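Local coordinates for superoxide dismutase (PDB 4BR6), which converts superoxide into hydrogen peroxide and molecular oxygen at a bound manganese ion, at residues Leu63-Gly68 / Asn145-Thr150; Asn80-Ser85 / Val184-Thr189; Thr109-Met114 / Tyr177-Trp182; Gly125-Ala130 / Ile140-Asn145; Asp132-Asn137 / Thr150-Pro155. All coordinates share one frame; numbering follows the deposited sequence.

Contact 1: residues Leu63-Gly68 / Asn145-Thr150; sequences LLNFHG and NQDPVT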
# COMPACT_ATOMS: atom_id res chain seq x y z
N LEU B 63 -1.60 -1.80 14.16
CA LEU B 63 -1.57 -0.83 15.25
C LEU B 63 -0.19 -0.63 15.87
O LEU B 63 0.16 0.47 16.28
CB LEU B 63 -2.56 -1.24 16.34
CG LEU B 63 -4.03 -1.05 15.95
CD1 LEU B 63 -4.95 -1.91 16.81
CD2 LEU B 63 -4.41 0.44 16.04
N LEU B 64 0.61 -1.69 15.95
CA LEU B 64 1.98 -1.57 16.45
C LEU B 64 2.81 -0.71 15.49
O LEU B 64 3.57 0.17 15.92
CB LEU B 64 2.64 -2.93 16.61
CG LEU B 64 4.13 -2.87 17.01
CD1 LEU B 64 4.34 -2.13 18.35
CD2 LEU B 64 4.74 -4.27 17.06
N ASN B 65 2.65 -0.95 14.20
CA ASN B 65 3.34 -0.16 13.18
C ASN B 65 2.92 1.29 13.26
O ASN B 65 3.76 2.19 13.32
CB ASN B 65 3.04 -0.72 11.77
CG ASN B 65 3.73 0.08 10.66
OD1 ASN B 65 4.93 -0.01 10.46
ND2 ASN B 65 2.94 0.83 9.90
N PHE B 66 1.61 1.52 13.28
CA PHE B 66 1.05 2.86 13.21
C PHE B 66 1.40 3.69 14.44
O PHE B 66 1.95 4.80 14.33
CB PHE B 66 -0.47 2.79 13.04
CG PHE B 66 -1.15 4.14 12.92
CD1 PHE B 66 -0.87 4.98 11.87
CD2 PHE B 66 -2.08 4.53 13.86
CE1 PHE B 66 -1.50 6.21 11.76
CE2 PHE B 66 -2.72 5.77 13.75
CZ PHE B 66 -2.42 6.60 12.70
N HIS B 67 1.09 3.14 15.61
CA HIS B 67 1.34 3.83 16.87
C HIS B 67 2.81 3.82 17.23
O HIS B 67 3.32 4.79 17.78
CB HIS B 67 0.52 3.20 17.99
CG HIS B 67 -0.94 3.44 17.86
ND1 HIS B 67 -1.48 4.71 17.82
CD2 HIS B 67 -1.98 2.59 17.72
CE1 HIS B 67 -2.80 4.62 17.67
NE2 HIS B 67 -3.12 3.35 17.62
N GLY B 68 3.49 2.73 16.92
CA GLY B 68 4.92 2.69 17.15
C GLY B 68 5.59 3.70 16.25
O GLY B 68 6.57 4.34 16.63
N ASN B 145 1.80 7.93 5.99
CA ASN B 145 1.19 7.83 7.30
C ASN B 145 2.24 7.94 8.40
O ASN B 145 2.86 8.99 8.52
CB ASN B 145 0.34 6.56 7.36
CG ASN B 145 -0.72 6.53 6.28
OD1 ASN B 145 -1.22 7.56 5.86
ND2 ASN B 145 -1.07 5.34 5.83
N GLN B 146 2.44 6.89 9.20
CA GLN B 146 3.47 6.93 10.26
C GLN B 146 4.56 5.89 10.07
O GLN B 146 5.30 5.62 11.00
CB GLN B 146 2.86 6.76 11.65
CG GLN B 146 1.82 7.80 12.05
CD GLN B 146 2.36 9.22 12.11
OE1 GLN B 146 3.57 9.46 12.03
NE2 GLN B 146 1.46 10.17 12.26
N ASP B 147 4.66 5.32 8.87
CA ASP B 147 5.70 4.35 8.60
C ASP B 147 7.07 4.97 8.90
O ASP B 147 7.32 6.11 8.53
CB ASP B 147 5.65 3.90 7.14
CG ASP B 147 4.36 3.18 6.79
OD1 ASP B 147 3.61 2.79 7.71
OD2 ASP B 147 4.09 3.01 5.58
N PRO B 148 7.95 4.24 9.60
CA PRO B 148 9.25 4.82 9.99
C PRO B 148 10.37 4.73 8.94
O PRO B 148 10.28 3.98 7.98
CB PRO B 148 9.64 4.00 11.21
CG PRO B 148 8.94 2.70 11.03
CD PRO B 148 7.67 2.99 10.33
N VAL B 149 11.43 5.50 9.15
CA VAL B 149 12.67 5.35 8.40
C VAL B 149 13.57 4.37 9.15
O VAL B 149 14.12 4.71 10.19
CB VAL B 149 13.40 6.69 8.29
CG1 VAL B 149 14.74 6.54 7.58
CG2 VAL B 149 12.51 7.70 7.59
N THR B 150 13.71 3.15 8.63
CA THR B 150 14.43 2.10 9.36
C THR B 150 15.24 1.21 8.43
O THR B 150 15.16 1.33 7.21
CB THR B 150 13.46 1.26 10.20
OG1 THR B 150 14.20 0.42 11.10
CG2 THR B 150 12.56 0.41 9.31

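Contact 2: residues Asn80-Ser85 / Val184-Thr189; sequences NLAPAS and VINWKT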
# COMPACT_ATOMS: atom_id res chain seq x y z
N ASN B 80 14.12 17.96 16.45
CA ASN B 80 14.73 18.77 15.38
C ASN B 80 13.96 20.06 15.10
O ASN B 80 14.00 20.60 14.01
CB ASN B 80 15.12 17.97 14.10
CG ASN B 80 13.93 17.49 13.25
OD1 ASN B 80 13.81 16.29 12.97
ND2 ASN B 80 13.10 18.42 12.78
N LEU B 81 13.27 20.54 16.13
CA LEU B 81 12.61 21.84 16.10
C LEU B 81 13.14 22.66 17.28
O LEU B 81 13.35 22.13 18.37
CB LEU B 81 11.08 21.71 16.23
CG LEU B 81 10.27 21.16 15.05
CD1 LEU B 81 8.82 21.05 15.42
CD2 LEU B 81 10.42 22.01 13.79
N ALA B 82 13.34 23.95 17.06
CA ALA B 82 13.77 24.84 18.12
C ALA B 82 13.37 26.26 17.78
O ALA B 82 13.23 26.60 16.60
CB ALA B 82 15.27 24.72 18.33
N PRO B 83 13.15 27.10 18.80
CA PRO B 83 12.80 28.51 18.56
C PRO B 83 13.82 29.22 17.68
O PRO B 83 15.01 28.94 17.79
CB PRO B 83 12.79 29.12 19.96
CG PRO B 83 13.47 28.11 20.85
CD PRO B 83 13.22 26.79 20.24
N ALA B 84 13.36 30.12 16.83
CA ALA B 84 14.24 30.80 15.88
C ALA B 84 15.28 31.68 16.58
O ALA B 84 16.33 31.96 16.01
CB ALA B 84 13.42 31.64 14.92
N SER B 85 14.99 32.10 17.81
CA SER B 85 15.88 32.98 18.55
C SER B 85 17.05 32.21 19.14
O SER B 85 17.95 32.81 19.71
CB SER B 85 15.14 33.69 19.69
OG SER B 85 14.92 32.82 20.79
N VAL B 184 12.65 27.13 11.96
CA VAL B 184 12.67 26.53 13.29
C VAL B 184 13.24 25.11 13.32
O VAL B 184 12.99 24.38 14.26
CB VAL B 184 11.25 26.55 13.94
CG1 VAL B 184 10.83 27.98 14.30
CG2 VAL B 184 10.21 25.92 13.02
N ILE B 185 14.02 24.73 12.30
CA ILE B 185 14.70 23.42 12.30
C ILE B 185 15.98 23.44 13.12
O ILE B 185 16.86 24.26 12.87
CB ILE B 185 15.09 22.97 10.86
CG1 ILE B 185 13.84 22.82 9.99
CG2 ILE B 185 15.88 21.65 10.89
CD1 ILE B 185 12.84 21.82 10.52
N ASN B 186 16.11 22.53 14.09
CA ASN B 186 17.31 22.48 14.93
C ASN B 186 18.46 21.72 14.25
O ASN B 186 18.56 20.51 14.36
CB ASN B 186 17.01 21.85 16.29
CG ASN B 186 18.14 22.06 17.28
OD1 ASN B 186 19.28 22.25 16.88
ND2 ASN B 186 17.82 22.06 18.57
N TRP B 187 19.35 22.45 13.58
CA TRP B 187 20.43 21.81 12.82
C TRP B 187 21.54 21.32 13.71
O TRP B 187 22.44 20.62 13.26
CB TRP B 187 20.99 22.73 11.74
CG TRP B 187 20.01 22.91 10.64
CD1 TRP B 187 19.29 24.02 10.36
CD2 TRP B 187 19.61 21.92 9.69
NE1 TRP B 187 18.47 23.79 9.28
CE2 TRP B 187 18.64 22.51 8.86
CE3 TRP B 187 19.97 20.59 9.46
CZ2 TRP B 187 18.05 21.82 7.81
CZ3 TRP B 187 19.38 19.92 8.43
CH2 TRP B 187 18.43 20.53 7.62
N LYS B 188 21.48 21.67 14.99
CA LYS B 188 22.42 21.11 15.96
C LYS B 188 22.01 19.68 16.30
O LYS B 188 22.84 18.79 16.41
CB LYS B 188 22.49 22.01 17.20
CG LYS B 188 23.24 21.41 18.37
CD LYS B 188 23.86 22.49 19.27
CE LYS B 188 22.90 23.63 19.57
NZ LYS B 188 21.63 23.17 20.19
N THR B 189 20.71 19.44 16.43
CA THR B 189 20.23 18.07 16.66
C THR B 189 20.59 17.19 15.46
O THR B 189 21.04 16.07 15.63
CB THR B 189 18.71 18.02 16.86
OG1 THR B 189 18.36 18.78 18.02
CG2 THR B 189 18.23 16.60 17.05
O HOH W 1 15.86 20.66 19.80

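Contact 3: residues Thr109-Met114 / Tyr177-Trp182; sequences TFRKQM and YFEAIW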
# COMPACT_ATOMS: atom_id res chain seq x y z
N THR B 109 19.56 23.77 -2.61
CA THR B 109 19.01 22.77 -3.53
C THR B 109 18.36 21.61 -2.76
O THR B 109 17.30 21.10 -3.15
CB THR B 109 20.11 22.22 -4.47
OG1 THR B 109 20.47 23.24 -5.41
CG2 THR B 109 19.62 21.01 -5.25
N PHE B 110 19.00 21.19 -1.68
CA PHE B 110 18.43 20.18 -0.80
C PHE B 110 17.09 20.65 -0.26
O PHE B 110 16.12 19.89 -0.18
CB PHE B 110 19.38 19.89 0.37
CG PHE B 110 18.68 19.38 1.61
CD1 PHE B 110 18.22 18.08 1.69
CD2 PHE B 110 18.46 20.21 2.69
CE1 PHE B 110 17.57 17.63 2.82
CE2 PHE B 110 17.81 19.74 3.83
CZ PHE B 110 17.37 18.46 3.88
N ARG B 111 17.05 21.93 0.14
CA ARG B 111 15.86 22.57 0.68
C ARG B 111 14.73 22.65 -0.35
O ARG B 111 13.55 22.51 -0.02
CB ARG B 111 16.23 23.98 1.14
CG ARG B 111 15.11 24.76 1.79
CD ARG B 111 15.59 26.11 2.32
NE ARG B 111 14.46 26.98 2.64
CZ ARG B 111 14.45 27.90 3.60
NH1 ARG B 111 15.52 28.10 4.37
NH2 ARG B 111 13.35 28.64 3.79
N LYS B 112 15.12 22.91 -1.59
CA LYS B 112 14.20 22.90 -2.72
C LYS B 112 13.62 21.52 -2.98
O LYS B 112 12.41 21.35 -3.11
CB LYS B 112 14.94 23.38 -3.97
CG LYS B 112 14.08 23.62 -5.20
CD LYS B 112 14.92 24.23 -6.32
CE LYS B 112 15.08 23.30 -7.50
NZ LYS B 112 15.61 21.97 -7.11
N GLN B 113 14.49 20.52 -3.04
CA GLN B 113 14.04 19.18 -3.35
C GLN B 113 13.19 18.62 -2.23
O GLN B 113 12.23 17.88 -2.48
CB GLN B 113 15.24 18.28 -3.61
CG GLN B 113 15.84 18.54 -4.97
CD GLN B 113 17.16 17.86 -5.16
OE1 GLN B 113 17.76 17.37 -4.21
NE2 GLN B 113 17.63 17.82 -6.40
N MET B 114 13.52 18.95 -0.99
CA MET B 114 12.76 18.42 0.14
C MET B 114 11.37 19.03 0.15
O MET B 114 10.38 18.35 0.37
CB MET B 114 13.42 18.68 1.48
CG MET B 114 12.67 17.98 2.62
SD MET B 114 13.79 17.16 3.76
CE MET B 114 12.70 16.44 4.99
N TYR B 177 3.53 26.52 4.73
CA TYR B 177 4.02 25.76 5.88
C TYR B 177 5.40 25.19 5.59
O TYR B 177 6.33 25.37 6.39
CB TYR B 177 3.05 24.65 6.26
CG TYR B 177 3.63 23.56 7.14
CD1 TYR B 177 4.03 23.81 8.45
CD2 TYR B 177 3.77 22.26 6.67
CE1 TYR B 177 4.54 22.81 9.25
CE2 TYR B 177 4.28 21.26 7.48
CZ TYR B 177 4.66 21.54 8.76
OH TYR B 177 5.17 20.56 9.58
N PHE B 178 5.54 24.49 4.46
CA PHE B 178 6.80 23.84 4.11
C PHE B 178 7.96 24.85 4.03
O PHE B 178 9.09 24.51 4.37
CB PHE B 178 6.70 23.09 2.77
CG PHE B 178 5.67 21.98 2.75
CD1 PHE B 178 5.43 21.21 3.87
CD2 PHE B 178 4.95 21.71 1.61
CE1 PHE B 178 4.50 20.21 3.84
CE2 PHE B 178 4.02 20.71 1.59
CZ PHE B 178 3.80 19.96 2.70
N GLU B 179 7.68 26.06 3.56
CA GLU B 179 8.70 27.11 3.46
C GLU B 179 9.03 27.71 4.83
O GLU B 179 10.19 27.91 5.16
CB GLU B 179 8.23 28.23 2.53
CG GLU B 179 9.19 29.40 2.41
CD GLU B 179 10.47 29.05 1.67
OE1 GLU B 179 10.56 27.94 1.11
OE2 GLU B 179 11.39 29.90 1.64
N ALA B 180 7.99 27.99 5.61
CA ALA B 180 8.14 28.60 6.92
C ALA B 180 8.93 27.73 7.92
O ALA B 180 9.71 28.26 8.72
CB ALA B 180 6.77 28.97 7.50
N ILE B 181 8.75 26.41 7.89
CA ILE B 181 9.28 25.57 8.97
C ILE B 181 10.81 25.57 9.05
O ILE B 181 11.38 25.30 10.10
CB ILE B 181 8.77 24.10 8.86
CG1 ILE B 181 9.10 23.31 10.13
CG2 ILE B 181 9.36 23.43 7.62
CD1 ILE B 181 8.37 21.97 10.23
N TRP B 182 11.47 25.86 7.94
CA TRP B 182 12.93 25.87 7.93
C TRP B 182 13.48 26.86 8.95
O TRP B 182 14.62 26.72 9.39
CB TRP B 182 13.46 26.18 6.53
CG TRP B 182 13.06 25.11 5.57
CD1 TRP B 182 11.94 25.07 4.82
CD2 TRP B 182 13.77 23.89 5.29
NE1 TRP B 182 11.89 23.92 4.08
CE2 TRP B 182 13.00 23.17 4.35
CE3 TRP B 182 14.96 23.33 5.75
CZ2 TRP B 182 13.40 21.94 3.85
CZ3 TRP B 182 15.36 22.11 5.25
CH2 TRP B 182 14.58 21.42 4.30

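Contact 4: residues Gly125-Ala130 / Ile140-Asn145; sequences GWAWLA and IVTRAN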
# COMPACT_ATOMS: atom_id res chain seq x y z
N GLY B 125 1.71 11.90 5.40
CA GLY B 125 3.05 11.35 5.34
C GLY B 125 4.11 12.28 5.89
O GLY B 125 3.81 13.34 6.43
N TRP B 126 5.36 11.85 5.73
CA TRP B 126 6.50 12.53 6.30
C TRP B 126 7.56 12.58 5.24
O TRP B 126 7.69 11.64 4.46
CB TRP B 126 7.07 11.71 7.46
CG TRP B 126 6.29 11.74 8.72
CD1 TRP B 126 5.20 10.99 9.03
CD2 TRP B 126 6.55 12.55 9.87
NE1 TRP B 126 4.75 11.28 10.29
CE2 TRP B 126 5.57 12.24 10.83
CE3 TRP B 126 7.52 13.50 10.18
CZ2 TRP B 126 5.53 12.85 12.07
CZ3 TRP B 126 7.47 14.10 11.42
CH2 TRP B 126 6.49 13.77 12.35
N ALA B 127 8.36 13.65 5.23
CA ALA B 127 9.61 13.64 4.47
C ALA B 127 10.78 13.72 5.45
O ALA B 127 10.70 14.38 6.49
CB ALA B 127 9.68 14.78 3.45
N TRP B 128 11.87 13.02 5.10
CA TRP B 128 13.05 12.92 5.93
C TRP B 128 14.29 13.15 5.11
O TRP B 128 14.37 12.71 3.96
CB TRP B 128 13.16 11.54 6.54
CG TRP B 128 12.02 11.18 7.44
CD1 TRP B 128 10.82 10.65 7.09
CD2 TRP B 128 11.99 11.33 8.86
NE1 TRP B 128 10.04 10.46 8.20
CE2 TRP B 128 10.73 10.88 9.30
CE3 TRP B 128 12.89 11.82 9.81
CZ2 TRP B 128 10.36 10.89 10.63
CZ3 TRP B 128 12.53 11.83 11.13
CH2 TRP B 128 11.27 11.37 11.53
N LEU B 129 15.26 13.85 5.70
CA LEU B 129 16.65 13.73 5.31
C LEU B 129 17.17 12.49 6.03
O LEU B 129 17.08 12.40 7.26
CB LEU B 129 17.45 14.95 5.76
CG LEU B 129 18.97 14.87 5.63
CD1 LEU B 129 19.39 14.64 4.19
CD2 LEU B 129 19.60 16.14 6.19
N ALA B 130 17.69 11.51 5.31
CA ALA B 130 18.17 10.29 5.94
C ALA B 130 19.57 9.94 5.46
O ALA B 130 20.00 10.39 4.40
CB ALA B 130 17.22 9.14 5.68
N ILE B 140 16.68 12.23 0.35
CA ILE B 140 15.36 12.61 0.81
C ILE B 140 14.41 11.44 0.52
O ILE B 140 14.31 10.99 -0.62
CB ILE B 140 14.88 13.91 0.09
CG1 ILE B 140 15.80 15.07 0.46
CG2 ILE B 140 13.42 14.24 0.43
CD1 ILE B 140 15.81 16.19 -0.56
N VAL B 141 13.74 10.93 1.55
CA VAL B 141 12.75 9.89 1.35
C VAL B 141 11.43 10.40 1.85
O VAL B 141 11.39 11.36 2.63
CB VAL B 141 13.11 8.59 2.09
CG1 VAL B 141 14.45 8.04 1.57
CG2 VAL B 141 13.14 8.80 3.61
N THR B 142 10.35 9.75 1.41
CA THR B 142 9.02 10.02 1.92
C THR B 142 8.48 8.74 2.57
O THR B 142 8.85 7.63 2.18
CB THR B 142 8.10 10.49 0.80
OG1 THR B 142 8.11 9.53 -0.26
CG2 THR B 142 8.56 11.84 0.28
N ARG B 143 7.63 8.90 3.57
CA ARG B 143 6.96 7.77 4.20
C ARG B 143 5.48 8.07 4.29
O ARG B 143 5.09 9.20 4.57
CB ARG B 143 7.56 7.51 5.58
CG ARG B 143 9.01 7.07 5.54
CD ARG B 143 9.12 5.59 5.21
NE ARG B 143 10.50 5.11 5.14
CZ ARG B 143 11.28 5.19 4.07
NH1 ARG B 143 10.86 5.76 2.95
NH2 ARG B 143 12.52 4.71 4.11
N ALA B 144 4.64 7.06 4.04
CA ALA B 144 3.19 7.23 4.13
C ALA B 144 2.77 7.11 5.59
O ALA B 144 3.30 6.30 6.34
CB ALA B 144 2.47 6.19 3.29
N ASN B 145 1.80 7.93 5.99
CA ASN B 145 1.19 7.83 7.30
C ASN B 145 2.24 7.94 8.40
O ASN B 145 2.86 8.99 8.52
CB ASN B 145 0.34 6.56 7.36
CG ASN B 145 -0.72 6.53 6.28
OD1 ASN B 145 -1.22 7.56 5.86
ND2 ASN B 145 -1.07 5.34 5.83

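Contact 5: residues Asp132-Asn137 / Thr150-Pro155; sequences DKDSGN and TGQLVP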
# COMPACT_ATOMS: atom_id res chain seq x y z
N ASP B 132 22.39 6.81 4.70
CA ASP B 132 22.66 5.39 4.48
C ASP B 132 23.66 4.88 5.51
O ASP B 132 24.71 5.49 5.72
CB ASP B 132 23.21 5.15 3.07
CG ASP B 132 23.43 3.68 2.77
OD1 ASP B 132 24.42 3.11 3.27
OD2 ASP B 132 22.61 3.09 2.05
N LYS B 133 23.32 3.77 6.16
CA LYS B 133 24.06 3.31 7.33
C LYS B 133 25.46 2.82 7.02
O LYS B 133 26.30 2.71 7.92
CB LYS B 133 23.26 2.22 8.08
CG LYS B 133 23.12 0.89 7.35
CD LYS B 133 22.50 -0.16 8.27
CE LYS B 133 22.21 -1.48 7.57
NZ LYS B 133 23.42 -2.16 7.05
N ASP B 134 25.73 2.57 5.74
CA ASP B 134 26.99 1.96 5.32
C ASP B 134 27.89 2.97 4.62
O ASP B 134 29.08 3.06 4.93
CB ASP B 134 26.73 0.75 4.40
CG ASP B 134 26.19 -0.46 5.16
OD1 ASP B 134 26.82 -0.87 6.15
OD2 ASP B 134 25.14 -1.00 4.76
N SER B 135 27.32 3.72 3.68
CA SER B 135 28.10 4.64 2.85
C SER B 135 28.09 6.04 3.45
O SER B 135 29.05 6.80 3.28
CB SER B 135 27.55 4.65 1.42
OG SER B 135 26.24 5.19 1.35
N GLY B 136 27.02 6.37 4.16
CA GLY B 136 26.84 7.70 4.70
C GLY B 136 26.19 8.68 3.73
O GLY B 136 25.88 9.81 4.10
N ASN B 137 25.97 8.26 2.49
CA ASN B 137 25.31 9.12 1.53
C ASN B 137 23.95 9.58 2.04
O ASN B 137 23.23 8.81 2.67
CB ASN B 137 25.16 8.41 0.19
CG ASN B 137 26.48 8.11 -0.48
OD1 ASN B 137 27.51 8.68 -0.13
ND2 ASN B 137 26.45 7.22 -1.47
N THR B 150 13.71 3.15 8.63
CA THR B 150 14.43 2.10 9.36
C THR B 150 15.24 1.21 8.43
O THR B 150 15.16 1.33 7.21
CB THR B 150 13.46 1.26 10.20
OG1 THR B 150 14.20 0.42 11.10
CG2 THR B 150 12.56 0.41 9.31
N GLY B 151 16.05 0.32 9.00
CA GLY B 151 16.89 -0.55 8.20
C GLY B 151 18.12 0.15 7.63
O GLY B 151 18.96 0.66 8.37
N GLN B 152 18.21 0.18 6.31
CA GLN B 152 19.38 0.70 5.62
C GLN B 152 19.58 2.19 5.83
O GLN B 152 20.68 2.72 5.59
CB GLN B 152 19.24 0.43 4.11
CG GLN B 152 20.52 0.58 3.30
CD GLN B 152 21.57 -0.44 3.69
OE1 GLN B 152 21.25 -1.48 4.25
NE2 GLN B 152 22.82 -0.14 3.39
N LEU B 153 18.52 2.87 6.23
CA LEU B 153 18.52 4.32 6.35
C LEU B 153 18.23 4.78 7.77
O LEU B 153 17.40 4.21 8.47
CB LEU B 153 17.48 4.93 5.42
CG LEU B 153 17.75 4.77 3.93
CD1 LEU B 153 16.66 5.53 3.20
CD2 LEU B 153 19.13 5.26 3.56
N VAL B 154 18.92 5.84 8.17
CA VAL B 154 18.81 6.39 9.51
C VAL B 154 18.24 7.80 9.38
O VAL B 154 18.76 8.61 8.61
CB VAL B 154 20.19 6.44 10.22
CG1 VAL B 154 20.01 6.78 11.70
CG2 VAL B 154 20.94 5.11 10.06
N PRO B 155 17.15 8.10 10.09
CA PRO B 155 16.59 9.44 9.90
C PRO B 155 17.41 10.52 10.62
O PRO B 155 17.88 10.27 11.73
CB PRO B 155 15.18 9.31 10.49
CG PRO B 155 15.29 8.20 11.51
CD PRO B 155 16.32 7.26 10.98
O HOH W 2 23.54 -3.35 4.52

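Contact 1: residues Leu63-Gly68 / Asn145-Thr150
Asn-65 and Phe-66 both hold CG anti to the backbone N (chi1 180° in Asn-65), which sets CG of each beside its own carbonyl carbon; from there Asn-65 meets Asp-147 and Phe-66 meets Gln-146. The contact joins helix 61-79 of the alpha-hairpin domain to the loop between strands 138-144 and 153-160 in the C-terminal domain of an iron/manganese superoxide dismutase. Asn-65 ND2 donates to Asp-147 OD1 at 3.0 Å and 162°. The acceptor lies in the amide plane and is met nearly along its C-O axis, although amide and carboxylate planes are turned 54° apart. On the other branch of the amide, Asn-65 OD1 stands 4.1 Å from Pro-148 CD. Gln-146 meets the helix with its aliphatic part, CG lying obliquely 3.7 Å from Phe-66 CE1. Its amide bonds elsewhere: OE1 accepts from Trp-126 NE1 and Asn-73 ND2, and NE2 bonds to Tyr-34 OH. The Gln-146 side chain comes within about 5 Å of the manganese, a position consistent with the second-shell glutamine of other manganese superoxide dismutases. Nearer the backbone, Gln-146 CB rests 3.4 Å from Phe-66 O.

Contact 2: residues Asn80-Ser85 / Val184-Thr189
Leu-81 and Ile-185 form a single beta bridge between the loop after helix 61-79 and the turn leading into helix 187-195, with Asn-186 as the N-cap of that helix. Two backbone bonds hold the bridge: Asn-186 N donates to Asn-80 O at 2.9 Å, and Ala-82 N donates to Val-184 O, also at 2.9 Å. The first donor stands well above the carbonyl plane of Asn-80. Val-184 O also takes a CA-H contact from Leu-81 CA, while Ala-82 O, 3.2 Å from Val-184 O, is another acceptor and makes no bond to it. CG of Asn-186 is anti to the backbone N (chi1 -167°), beside Ala-82 CB. Its OD1 receives both Lys-188 N, at 3.0 Å, and Thr-189 N, two N-H groups of the first helical turn. Asn-186 ND2 donates to a water at 2.7 Å, which in turn donates to Leu-81 O across the contact. The buried amide oxygen of Asn-80 is satisfied farther off, OD1 accepting from Arg-193 NH1 and Gly-158 N. The apolar part of the contact is Leu-81 CD2, 4.0 Å from Val-184 CG2 and 4.1 Å from Ile-185 CD1.

Contact 3: residues Thr109-Met114 / Tyr177-Trp182
A cation-pi stack of Arg-111 on Trp-182 joins helix 107-119 to the region of helix 174-180 and Trp-182, within the C-terminal domain of the superoxide dismutase fold. CG of Arg-111 is anti to the backbone N (chi1 -178°) and the chain runs extended from CG to NE, which lays CG over the six-membered ring and carries NE toward the five-membered ring, the two side chains sliding past each other in opposite directions. CG sits 3.8 Å from the centroid of the six-membered ring of Trp-182, as a CH-pi contact. The guanidinium is flat over the indole, the centres 4.2 Å apart and the planes 16° from parallel, and its CZ comes to 3.5 Å from Trp-182 CB. At its far end Arg-111 NH2 makes a salt bridge to Glu-179 OE2 at 3.2 Å, a weak hydrogen bond bent to 132°. The edge of the indole is lined by Phe-110 CE2, 3.7 Å from Trp-182 CH2, and by Met-114 CB, 4.0 Å from Trp-182 CZ2. An alanine in place of Trp-182 would probably open a gap beside Phe-110 and Met-114, take the flat ring from Arg-111, leaving its guanidinium less fixed despite Glu-179, and deprive Asn-115 OD1 of the indole NE1 donor. Around the contact, Phe-178 packs on Asn-115 and Leu-118 of helix 107-119, Trp-182 touches Ile-159 of strand 153-160, and Met-114 reaches Ile-140 of strand 138-144.

Contact 4: residues Gly125-Ala130 / Ile140-Asn145
Gly-125 to Ala-130 and Ile-140 to Asn-145 pair as the two strands of an antiparallel beta hairpin in the C-terminal domain, their axes 4.7 Å apart at closest and their directions 160° apart. Trp-126 and Arg-143 form a hydrogen-bonded pair, with N to O distances of 2.9 Å both from Trp-126 N to Arg-143 O and from Arg-143 N to Trp-126 O; Trp-128 and Val-141 repeat the pattern. Between them Ala-127 faces Thr-142 in a non-hydrogen-bonded pair. At Gly-125, CA lies only 3.1 Å from Arg-143 O, where a CB would clash. Trp-126, Trp-128, Val-141 and Arg-143 share one face of the sheet. CG of Trp-126 is anti to the carbonyl carbon (chi1 -75°), and the indole presents CD1, at its edge, to Asn-145 O at 3.1 Å, while Trp-128 CZ2 lies over one face of the Trp-126 ring. Trp-128 CB packs 4.0 Å from Val-141 CG2. The nearest atom of the Trp-126 side chain is about 4 Å from the manganese, and its ring is edge-to-face with the ligand His-74. Helix 61-79 meets the tryptophan face, helix 107-119 packs on Ala-127 and Ile-140 of the opposite one, and strand 153-160 flanks strand 125-132 as its other neighbour.

Contact 5: residues Asp132-Asn137 / Thr150-Pro155
The carboxylate of Asp-132 and the amide of Gln-152 cross obliquely, planes 57° apart, with Asp-132 OD2 3.5 Å from Gln-152 CG. Two backbone N-H groups grip the other oxygen from opposite faces of the carboxylate plane, both on its anti side: Asp-134 N at 2.8 Å and Ser-135 N at 3.0 Å from Asp-132 OD1. The amide of Gln-152 meets the carboxylate of Asp-134 at 42°, its NE2 donating to OD2 at 2.8 Å on the anti side. Lys-133 NZ takes the syn side of the same Asp-134 OD2 as a salt bridge at 3.1 Å. One water ties the cluster together, accepting from Lys-133 NZ and donating to Asp-134 OD2 and Gln-152 OE1. The bond from Asp-134 N makes an Asx turn, and that from Ser-135 N extends it to an Asx motif, in the loop of the hairpin between strands 125-132 and 138-144, set against the start of strand 153-160. Here Lys-133 N donates to Gln-152 O at 2.9 Å, beside the non-hydrogen-bonded pair of Asp-132 and Leu-153. An alanine in place of Asp-132 would probably leave the N-H groups of Asp-134 and Ser-135 without their acceptor and make the turn more mobile. Asp-134 and Gln-152 also pack on Gln-113 of a neighbouring subunit. Leu-153 CD2 lies 3.7 Å from Asp-132 CA.

Overall arrangement
From the N terminus, helix 61-79 supplies the first half of contact 1, and the loop after it opens contact 2, whose 80-85 pairs with 184-189 near the C terminus. That long loop encloses contacts 3, 4 and 5 and crosses contact 1. Helix 107-119 then begins contact 3, which closes at 177-182, encloses contacts 4 and 5 and also crosses contact 1. The hairpin of contact 4 closes soonest and falls within contact 1, with Asn-145 common to both. Contact 5 crosses contacts 1 and 4 and shares Thr-150 with contact 1. Contacts 1 and 2 join the alpha-hairpin domain to the C-terminal domain, within which contact 3 joins helix to helix, contact 4 pairs two strands and contact 5 sets the hairpin loop against the third.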